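Local coordinates for restriction endonuclease EcoP15I, modification subunit (Escherichia coli, PDB 4ZCF) that methylates the adenine at the fifth position of the DNA site 5'-CAGCAG-3' as a homodimer, and joins the restriction subunit to form the complex that cleaves DNA, at the interface of chains A and B. Residues are numbered along the deposited sequence; one frame, centred on the assembly and turned at random. Chains: chain A, Restriction endonuclease EcoP15I, modification subunit; chain B, Restriction endonuclease EcoP15I, restriction subunit.

The three contacts spread along one Mod–Res interface of an assembly of two Mod chains and one Res chain. Contact 3 lies between the others, about 24 Å from contact 1 and about 26 Å from contact 2, measured between centres of C-alpha atoms. Contacts 1 and 2 are about 47 Å apart. No residue or helix is shared. Contact 1 uses the C-terminal domain of Mod and is largely apolar. Contact 2 uses the methylase region and is polar. Contact 3 combines helix 102-113 with elements of the C-terminal domain. Res is thus held at several separate points, which fits the known Res(1)Mod(2) complex.

Contact 1: the interface of chains A and B. Residues chain A 610, 617-618, 620-621; chain B 683, 688, 691, 756-759, 762, 792.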
loop_
_atom_site.group_PDB
_atom_site.type_symbol
_atom_site.label_atom_id
_atom_site.label_comp_id
_atom_site.label_asym_id
_atom_site.label_seq_id
_atom_site.Cartn_x
_atom_site.Cartn_y
_atom_site.Cartn_z
ATOM N N PHE A 610 20.572 34.446 5.115
ATOM C CA PHE A 610 21.665 34.936 5.961
ATOM C C PHE A 610 21.417 34.668 7.448
ATOM O O PHE A 610 20.271 34.646 7.894
ATOM C CB PHE A 610 21.972 36.431 5.685
ATOM C CG PHE A 610 20.883 37.383 6.124
ATOM C CD1 PHE A 610 19.824 37.695 5.277
ATOM C CD2 PHE A 610 20.887 37.929 7.403
ATOM C CE1 PHE A 610 18.783 38.521 5.708
ATOM C CE2 PHE A 610 19.854 38.770 7.822
ATOM C CZ PHE A 610 18.809 39.055 6.972
ATOM N N SER A 617 21.574 45.084 11.725
ATOM C CA SER A 617 20.281 45.628 11.283
ATOM C C SER A 617 20.410 46.606 10.111
ATOM O O SER A 617 19.671 46.468 9.133
ATOM C CB SER A 617 19.497 46.251 12.435
ATOM O OG SER A 617 19.072 45.309 13.407
ATOM N N ALA A 618 21.347 47.580 10.199
ATOM C CA ALA A 618 21.629 48.559 9.129
ATOM C C ALA A 618 22.107 47.862 7.833
ATOM O O ALA A 618 21.676 48.232 6.738
ATOM C CB ALA A 618 22.667 49.572 9.600
ATOM N N GLN A 620 21.554 44.570 7.378
ATOM C CA GLN A 620 20.393 43.687 7.191
ATOM C C GLN A 620 19.359 44.390 6.276
ATOM O O GLN A 620 18.884 43.785 5.313
ATOM C CB GLN A 620 19.815 43.342 8.580
ATOM C CG GLN A 620 18.934 42.111 8.687
ATOM C CD GLN A 620 18.896 41.515 10.079
ATOM O OE1 GLN A 620 19.897 41.448 10.797
ATOM N NE2 GLN A 620 17.740 41.018 10.485
ATOM N N MET A 621 19.087 45.695 6.529
ATOM C CA MET A 621 18.178 46.550 5.734
ATOM C C MET A 621 18.796 46.890 4.383
ATOM O O MET A 621 18.087 46.963 3.374
ATOM C CB MET A 621 17.896 47.863 6.474
ATOM C CG MET A 621 16.628 47.856 7.277
ATOM S SD MET A 621 16.676 49.055 8.636
ATOM C CE MET A 621 16.673 50.607 7.726
ATOM N N TYR B 683 23.294 52.510 4.815
ATOM C CA TYR B 683 22.831 53.152 6.033
ATOM C C TYR B 683 24.021 53.344 6.960
ATOM O O TYR B 683 24.678 52.369 7.332
ATOM C CB TYR B 683 21.716 52.325 6.695
ATOM C CG TYR B 683 20.428 52.256 5.899
ATOM C CD1 TYR B 683 19.422 53.202 6.080
ATOM C CD2 TYR B 683 20.189 51.213 5.012
ATOM C CE1 TYR B 683 18.225 53.129 5.371
ATOM C CE2 TYR B 683 18.995 51.128 4.300
ATOM C CZ TYR B 683 18.016 52.090 4.479
ATOM O OH TYR B 683 16.839 52.003 3.770
ATOM N N GLU B 688 25.037 48.689 16.693
ATOM C CA GLU B 688 23.701 48.115 16.840
ATOM C C GLU B 688 22.983 48.852 17.951
ATOM O O GLU B 688 21.785 49.114 17.824
ATOM C CB GLU B 688 23.711 46.596 17.082
ATOM C CG GLU B 688 23.361 45.759 15.857
ATOM C CD GLU B 688 22.162 46.198 15.036
ATOM O OE1 GLU B 688 22.368 46.926 14.037
ATOM O OE2 GLU B 688 21.020 45.820 15.388
ATOM N N PHE B 691 21.590 51.849 16.401
ATOM C CA PHE B 691 20.377 51.492 15.642
ATOM C C PHE B 691 19.175 51.292 16.578
ATOM O O PHE B 691 18.056 51.696 16.241
ATOM C CB PHE B 691 20.594 50.216 14.789
ATOM C CG PHE B 691 19.471 49.956 13.806
ATOM C CD1 PHE B 691 18.344 49.235 14.185
ATOM C CD2 PHE B 691 19.523 50.470 12.515
ATOM C CE1 PHE B 691 17.285 49.041 13.294
ATOM C CE2 PHE B 691 18.468 50.265 11.621
ATOM C CZ PHE B 691 17.359 49.550 12.017
ATOM N N ILE B 756 11.012 43.710 8.517
ATOM C CA ILE B 756 11.468 45.083 8.700
ATOM C C ILE B 756 12.901 45.499 8.377
ATOM O O ILE B 756 13.211 46.662 8.530
ATOM C CB ILE B 756 11.132 45.633 10.091
ATOM C CG1 ILE B 756 11.588 44.678 11.169
ATOM C CG2 ILE B 756 9.651 45.867 10.222
ATOM C CD1 ILE B 756 11.469 45.247 12.554
ATOM N N PHE B 757 13.780 44.617 7.915
ATOM C CA PHE B 757 14.475 43.621 8.717
ATOM C C PHE B 757 15.348 44.167 9.824
ATOM O O PHE B 757 16.365 44.768 9.574
ATOM C CB PHE B 757 15.474 42.959 7.775
ATOM C CG PHE B 757 14.862 42.379 6.551
ATOM C CD1 PHE B 757 14.221 43.168 5.649
ATOM C CD2 PHE B 757 14.941 41.036 6.309
ATOM C CE1 PHE B 757 13.646 42.634 4.530
ATOM C CE2 PHE B 757 14.373 40.488 5.192
ATOM C CZ PHE B 757 13.718 41.292 4.301
ATOM N N VAL B 758 15.034 43.794 11.046
ATOM C CA VAL B 758 15.875 44.117 12.208
ATOM C C VAL B 758 16.089 42.931 13.151
ATOM O O VAL B 758 15.209 42.083 13.266
ATOM C CB VAL B 758 15.702 45.532 12.891
ATOM C CG1 VAL B 758 14.681 46.429 12.194
ATOM C CG2 VAL B 758 15.455 45.462 14.393
ATOM N N LYS B 759 17.291 42.850 13.766
ATOM C CA LYS B 759 17.731 41.795 14.676
ATOM C C LYS B 759 16.695 41.429 15.715
ATOM O O LYS B 759 16.058 42.316 16.275
ATOM C CB LYS B 759 19.033 42.187 15.375
ATOM C CG LYS B 759 20.302 41.852 14.614
ATOM C CD LYS B 759 21.508 42.016 15.539
ATOM C CE LYS B 759 22.698 41.213 15.093
ATOM N NZ LYS B 759 23.466 40.677 16.260
ATOM N N THR B 762 17.611 43.026 19.122
ATOM C CA THR B 762 17.419 44.477 19.235
ATOM C C THR B 762 15.931 44.871 19.313
ATOM O O THR B 762 15.612 45.881 19.937
ATOM C CB THR B 762 18.255 45.236 18.210
ATOM O OG1 THR B 762 17.763 44.932 16.911
ATOM C CG2 THR B 762 19.753 44.916 18.319
ATOM N N PHE B 792 7.529 52.330 10.334
ATOM C CA PHE B 792 8.995 52.463 10.386
ATOM C C PHE B 792 9.600 52.873 9.048
ATOM O O PHE B 792 10.555 53.650 9.041
ATOM C CB PHE B 792 9.676 51.212 10.969
ATOM C CG PHE B 792 11.162 51.324 11.246
ATOM C CD1 PHE B 792 11.647 52.216 12.200
ATOM C CD2 PHE B 792 12.071 50.496 10.597
ATOM C CE1 PHE B 792 13.016 52.291 12.483
ATOM C CE2 PHE B 792 13.441 50.573 10.880
ATOM C CZ PHE B 792 13.904 51.470 11.821
#
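The side chains of A:Met621 and B:Tyr683 cross at about a right angle, and methyl CE of A:Met621 sits over one face of the ring. CE lies 3.9 Å from the centroid of the B:Tyr683 ring, offset toward the rim. The bend at chi3 (68°) turns the methyl that way. The sulfur SD touches a second ring, 3.5 Å from CZ of B:Phe691. B:Phe691 has CG anti to its backbone N, and one face of its ring takes CB of A:Ser617. One thioether and one serine methylene therefore pack against neighbouring aromatic rings of chain B. A:Gln620 crosses B:Phe757 obliquely, with amide and ring planes 74° apart. Its contact is through the methylene CG, which lies 3.7 Å from CB of B:Phe757, rather than through the ring. A:Ser617 stands just before helix 618-629, and B:Glu688 begins helix 688-701. The apolar packing is thus flanked by a polar point, where the serine hydroxyl both gives and accepts. The backbone N of B:Lys759 donates to OG of A:Ser617 over 3.1 Å, nearly straight at 170°. OG of A:Ser617 in turn donates to carboxylate OE2 of B:Glu688 at 2.8 Å, meeting it from above the carboxylate plane.

Contact 2: the interface of chains A and B. Residues chain A 186, 212-216; chain B 165, 168-169.
Carboxylate OE2 of A:Glu213 lies 3.1 Å from imidazole NE2 of B:His168, a hydrogen bond, if NE2 carries the proton, though OE2 stands well out of the imidazole plane. The two side chains cross at about a right angle, with carboxylate and ring planes 84° apart. B:Gln165 lays the end of its side chain against the backbone of A:Gly216. Its CD is 3.6 Å from CA of A:Gly216, and a bend at chi2 (-84°) brings it there. A long salt bridge joins A:Arg186 and B:Asp169 tip to tip, with NH2 of A:Arg186 3.9 Å from OD2 of B:Asp169. The carboxylate oxygen stands above one face of the guanidinium. A:Arg186 reaches it with a chain extended from CG to NE. Behind these contacts, ND1 of B:His168 donates to OD1 of B:Asp169 at 2.9 Å. This bent bond may help hold the ring, its NE2 end toward A:Glu213. Acidic groups near both ring nitrogens could favour a charged imidazole. On the Mod side, the contact is made by the end of helix 204-215, the A:Gly216 turn after it, and A:Arg186 near the end of helix 171-188, all within the methylase region. On the Res side, all three residues come from helix 165-172.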
loop_
_atom_site.group_PDB
_atom_site.type_symbol
_atom_site.label_atom_id
_atom_site.label_comp_id
_atom_site.label_asym_id
_atom_site.label_seq_id
_atom_site.Cartn_x
_atom_site.Cartn_y
_atom_site.Cartn_z
ATOM N N ARG A 186 6.713 6.411 4.550
ATOM C CA ARG A 186 5.692 6.515 3.479
ATOM C C ARG A 186 5.776 7.849 2.706
ATOM O O ARG A 186 5.624 7.874 1.482
ATOM C CB ARG A 186 4.271 6.294 4.043
ATOM C CG ARG A 186 3.165 6.202 2.984
ATOM C CD ARG A 186 1.812 6.341 3.638
ATOM N NE ARG A 186 0.699 6.191 2.705
ATOM C CZ ARG A 186 0.141 7.195 2.037
ATOM N NH1 ARG A 186 0.619 8.429 2.158
ATOM N NH2 ARG A 186 -0.881 6.972 1.221
ATOM N N ASP A 212 -1.621 -2.089 6.508
ATOM C CA ASP A 212 -2.967 -1.866 5.998
ATOM C C ASP A 212 -3.417 -0.491 6.471
ATOM O O ASP A 212 -3.806 0.319 5.648
ATOM C CB ASP A 212 -3.921 -2.978 6.455
ATOM C CG ASP A 212 -3.766 -4.316 5.722
ATOM O OD1 ASP A 212 -3.132 -4.337 4.644
ATOM O OD2 ASP A 212 -4.329 -5.339 6.207
ATOM N N GLU A 213 -3.202 -0.174 7.756
ATOM C CA GLU A 213 -3.522 1.127 8.349
ATOM C C GLU A 213 -2.780 2.280 7.682
ATOM O O GLU A 213 -3.432 3.194 7.164
ATOM C CB GLU A 213 -3.203 1.106 9.865
ATOM C CG GLU A 213 -4.394 1.350 10.771
ATOM C CD GLU A 213 -4.764 2.808 10.880
ATOM O OE1 GLU A 213 -3.888 3.615 11.275
ATOM O OE2 GLU A 213 -5.920 3.151 10.539
ATOM N N ILE A 214 -1.414 2.235 7.694
ATOM C CA ILE A 214 -0.517 3.262 7.144
ATOM C C ILE A 214 -0.588 3.383 5.611
ATOM O O ILE A 214 -0.532 4.506 5.104
ATOM C CB ILE A 214 0.963 3.095 7.716
ATOM C CG1 ILE A 214 1.014 3.288 9.239
ATOM C CG2 ILE A 214 2.046 3.961 7.018
ATOM C CD1 ILE A 214 1.901 2.313 9.930
ATOM N N PHE A 215 -0.678 2.253 4.859
ATOM C CA PHE A 215 -0.668 2.347 3.386
ATOM C C PHE A 215 -1.972 2.120 2.676
ATOM O O PHE A 215 -2.077 2.442 1.496
ATOM C CB PHE A 215 0.360 1.390 2.791
ATOM C CG PHE A 215 1.787 1.645 3.193
ATOM C CD1 PHE A 215 2.604 2.468 2.427
ATOM C CD2 PHE A 215 2.342 0.992 4.289
ATOM C CE1 PHE A 215 3.930 2.690 2.788
ATOM C CE2 PHE A 215 3.676 1.193 4.637
ATOM C CZ PHE A 215 4.456 2.058 3.906
ATOM N N GLY A 216 -2.926 1.487 3.340
ATOM C CA GLY A 216 -4.167 1.086 2.696
ATOM C C GLY A 216 -3.993 -0.294 2.099
ATOM O O GLY A 216 -3.013 -0.553 1.384
ATOM N N GLN B 165 -8.509 6.012 1.030
ATOM C CA GLN B 165 -7.318 6.316 1.837
ATOM C C GLN B 165 -7.035 7.768 2.115
ATOM O O GLN B 165 -6.631 8.088 3.233
ATOM C CB GLN B 165 -6.071 5.524 1.442
ATOM C CG GLN B 165 -5.920 4.250 2.275
ATOM C CD GLN B 165 -5.242 4.397 3.633
ATOM O OE1 GLN B 165 -4.153 4.961 3.771
ATOM N NE2 GLN B 165 -5.804 3.744 4.643
ATOM N N HIS B 168 -9.584 8.852 4.981
ATOM C CA HIS B 168 -9.095 8.270 6.237
ATOM C C HIS B 168 -7.920 9.117 6.768
ATOM O O HIS B 168 -8.033 9.676 7.849
ATOM C CB HIS B 168 -8.666 6.794 6.050
ATOM C CG HIS B 168 -7.843 6.274 7.195
ATOM N ND1 HIS B 168 -6.465 6.161 7.099
ATOM C CD2 HIS B 168 -8.216 5.960 8.458
ATOM C CE1 HIS B 168 -6.054 5.752 8.290
ATOM N NE2 HIS B 168 -7.073 5.617 9.139
ATOM N N ASP B 169 -6.845 9.269 5.966
ATOM C CA ASP B 169 -5.635 10.038 6.291
ATOM C C ASP B 169 -5.864 11.512 6.600
ATOM O O ASP B 169 -5.183 12.046 7.465
ATOM C CB ASP B 169 -4.614 9.935 5.150
ATOM C CG ASP B 169 -4.124 8.537 4.809
ATOM O OD1 ASP B 169 -4.368 7.602 5.611
ATOM O OD2 ASP B 169 -3.478 8.382 3.754
#

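Contact 3: the interface of chains A and B. Residues chain A 111, 552-554, 577; chain B 134, 137-138, 143.
Helix 130-140 of chain B, with the start of strand 143-148, meets several elements of chain A. These are helix 102-113, the end of helix 539-552 with the loop after it, and strand 577-580. B:Arg137 has the most surface hidden by the partner here. Its CG is anti to the backbone N (chi1 -178°), and a bend at chi3 (49°) turns the guanidinium. It meets A:Tyr552 tip to tip, its CD 3.7 Å from CZ of the phenol ring. The guanidinium stacks on the amide of A:Asn111, the planes only 13° apart. Two bonds set these flat groups. ND2 of A:Asn111 donates to carbonyl O of A:Tyr552 at 2.8 Å, in the carbonyl plane and on a lone pair. NH1 of B:Arg137 gives a 3.1 Å bond to OE1 of B:Glu143, which uses its syn lone pair. A:Arg577 forms a salt bridge with B:Glu134, NH1 to OE1 at 2.7 Å. The carboxylate lies over the guanidinium face, so the N-H is not aimed at it. Water 1 adds a bridge, 2.5 Å from NH2 of A:Arg577 and 2.6 Å from OE2 of B:Glu134. In Mod the site joins helix 102-113 to the C-terminal domain, which supplies A:Tyr552, A:Asp553 and A:Arg577. In Res it occupies a helix and the strand that follows it.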
loop_
_atom_site.group_PDB
_atom_site.type_symbol
_atom_site.label_atom_id
_atom_site.label_comp_id
_atom_site.label_asym_id
_atom_site.label_seq_id
_atom_site.Cartn_x
_atom_site.Cartn_y
_atom_site.Cartn_z
ATOM N N ASN A 111 11.806 17.283 3.923
ATOM C CA ASN A 111 11.850 18.470 3.060
ATOM C C ASN A 111 12.569 18.248 1.767
ATOM O O ASN A 111 12.234 18.909 0.787
ATOM C CB ASN A 111 12.452 19.671 3.774
ATOM C CG ASN A 111 11.688 20.126 4.990
ATOM O OD1 ASN A 111 10.660 19.556 5.384
ATOM N ND2 ASN A 111 12.197 21.174 5.617
ATOM N N TYR A 552 17.174 21.250 5.149
ATOM C CA TYR A 552 15.926 21.883 5.565
ATOM C C TYR A 552 15.309 22.671 4.397
ATOM O O TYR A 552 14.107 22.600 4.189
ATOM C CB TYR A 552 16.165 22.800 6.793
ATOM C CG TYR A 552 14.929 23.581 7.190
ATOM C CD1 TYR A 552 13.956 23.013 8.008
ATOM C CD2 TYR A 552 14.685 24.851 6.669
ATOM C CE1 TYR A 552 12.778 23.696 8.312
ATOM C CE2 TYR A 552 13.507 25.532 6.951
ATOM C CZ TYR A 552 12.569 24.963 7.798
ATOM O OH TYR A 552 11.420 25.642 8.121
ATOM N N ASP A 553 16.143 23.391 3.627
ATOM C CA ASP A 553 15.751 24.195 2.470
ATOM C C ASP A 553 15.316 23.377 1.257
ATOM O O ASP A 553 14.891 23.964 0.266
ATOM C CB ASP A 553 16.837 25.244 2.106
ATOM C CG ASP A 553 16.843 26.490 2.992
ATOM O OD1 ASP A 553 15.752 27.040 3.251
ATOM O OD2 ASP A 553 17.938 26.953 3.358
ATOM N N GLY A 554 15.438 22.047 1.341
ATOM C CA GLY A 554 14.989 21.126 0.301
ATOM C C GLY A 554 16.015 20.558 -0.649
ATOM O O GLY A 554 15.640 19.895 -1.623
ATOM N N ARG A 577 19.923 28.748 -3.923
ATOM C CA ARG A 577 19.947 29.561 -2.709
ATOM C C ARG A 577 21.362 29.914 -2.235
ATOM O O ARG A 577 22.254 29.059 -2.271
ATOM C CB ARG A 577 19.014 29.036 -1.585
ATOM C CG ARG A 577 18.785 27.535 -1.524
ATOM C CD ARG A 577 17.320 27.147 -1.639
ATOM N NE ARG A 577 17.144 25.692 -1.554
ATOM C CZ ARG A 577 16.658 24.914 -2.522
ATOM N NH1 ARG A 577 16.275 25.440 -3.681
ATOM N NH2 ARG A 577 16.545 23.606 -2.336
ATOM N N GLU B 134 9.083 25.516 -1.041
ATOM C CA GLU B 134 10.131 26.451 -0.613
ATOM C C GLU B 134 9.562 27.829 -0.392
ATOM O O GLU B 134 9.800 28.381 0.667
ATOM C CB GLU B 134 11.293 26.494 -1.600
ATOM C CG GLU B 134 12.305 25.399 -1.347
ATOM C CD GLU B 134 13.075 24.952 -2.574
ATOM O OE1 GLU B 134 13.617 25.830 -3.287
ATOM O OE2 GLU B 134 13.136 23.725 -2.823
ATOM N N ARG B 137 7.341 27.786 2.887
ATOM C CA ARG B 137 8.085 27.415 4.108
ATOM C C ARG B 137 8.891 28.632 4.568
ATOM O O ARG B 137 9.045 28.859 5.765
ATOM C CB ARG B 137 9.017 26.215 3.831
ATOM C CG ARG B 137 9.827 25.687 5.028
ATOM C CD ARG B 137 10.447 24.312 4.786
ATOM N NE ARG B 137 11.161 24.242 3.517
ATOM C CZ ARG B 137 10.844 23.428 2.516
ATOM N NH1 ARG B 137 9.823 22.580 2.634
ATOM N NH2 ARG B 137 11.544 23.449 1.393
ATOM N N ASP B 138 9.398 29.418 3.611
ATOM C CA ASP B 138 10.140 30.631 3.918
ATOM C C ASP B 138 9.209 31.672 4.560
ATOM O O ASP B 138 9.497 32.173 5.653
ATOM C CB ASP B 138 10.781 31.208 2.647
ATOM C CG ASP B 138 12.039 30.502 2.168
ATOM O OD1 ASP B 138 12.747 29.897 3.018
ATOM O OD2 ASP B 138 12.337 30.585 0.950
ATOM N N GLU B 143 4.247 23.576 6.375
ATOM C CA GLU B 143 4.340 22.496 5.393
ATOM C C GLU B 143 2.939 22.084 5.017
ATOM O O GLU B 143 2.107 21.908 5.896
ATOM C CB GLU B 143 5.076 21.272 5.971
ATOM C CG GLU B 143 6.443 21.557 6.561
ATOM C CD GLU B 143 7.559 21.928 5.605
ATOM O OE1 GLU B 143 7.437 21.671 4.381
ATOM O OE2 GLU B 143 8.586 22.442 6.108
HETATM O O HOH W 1 15.121 22.686 -4.196
#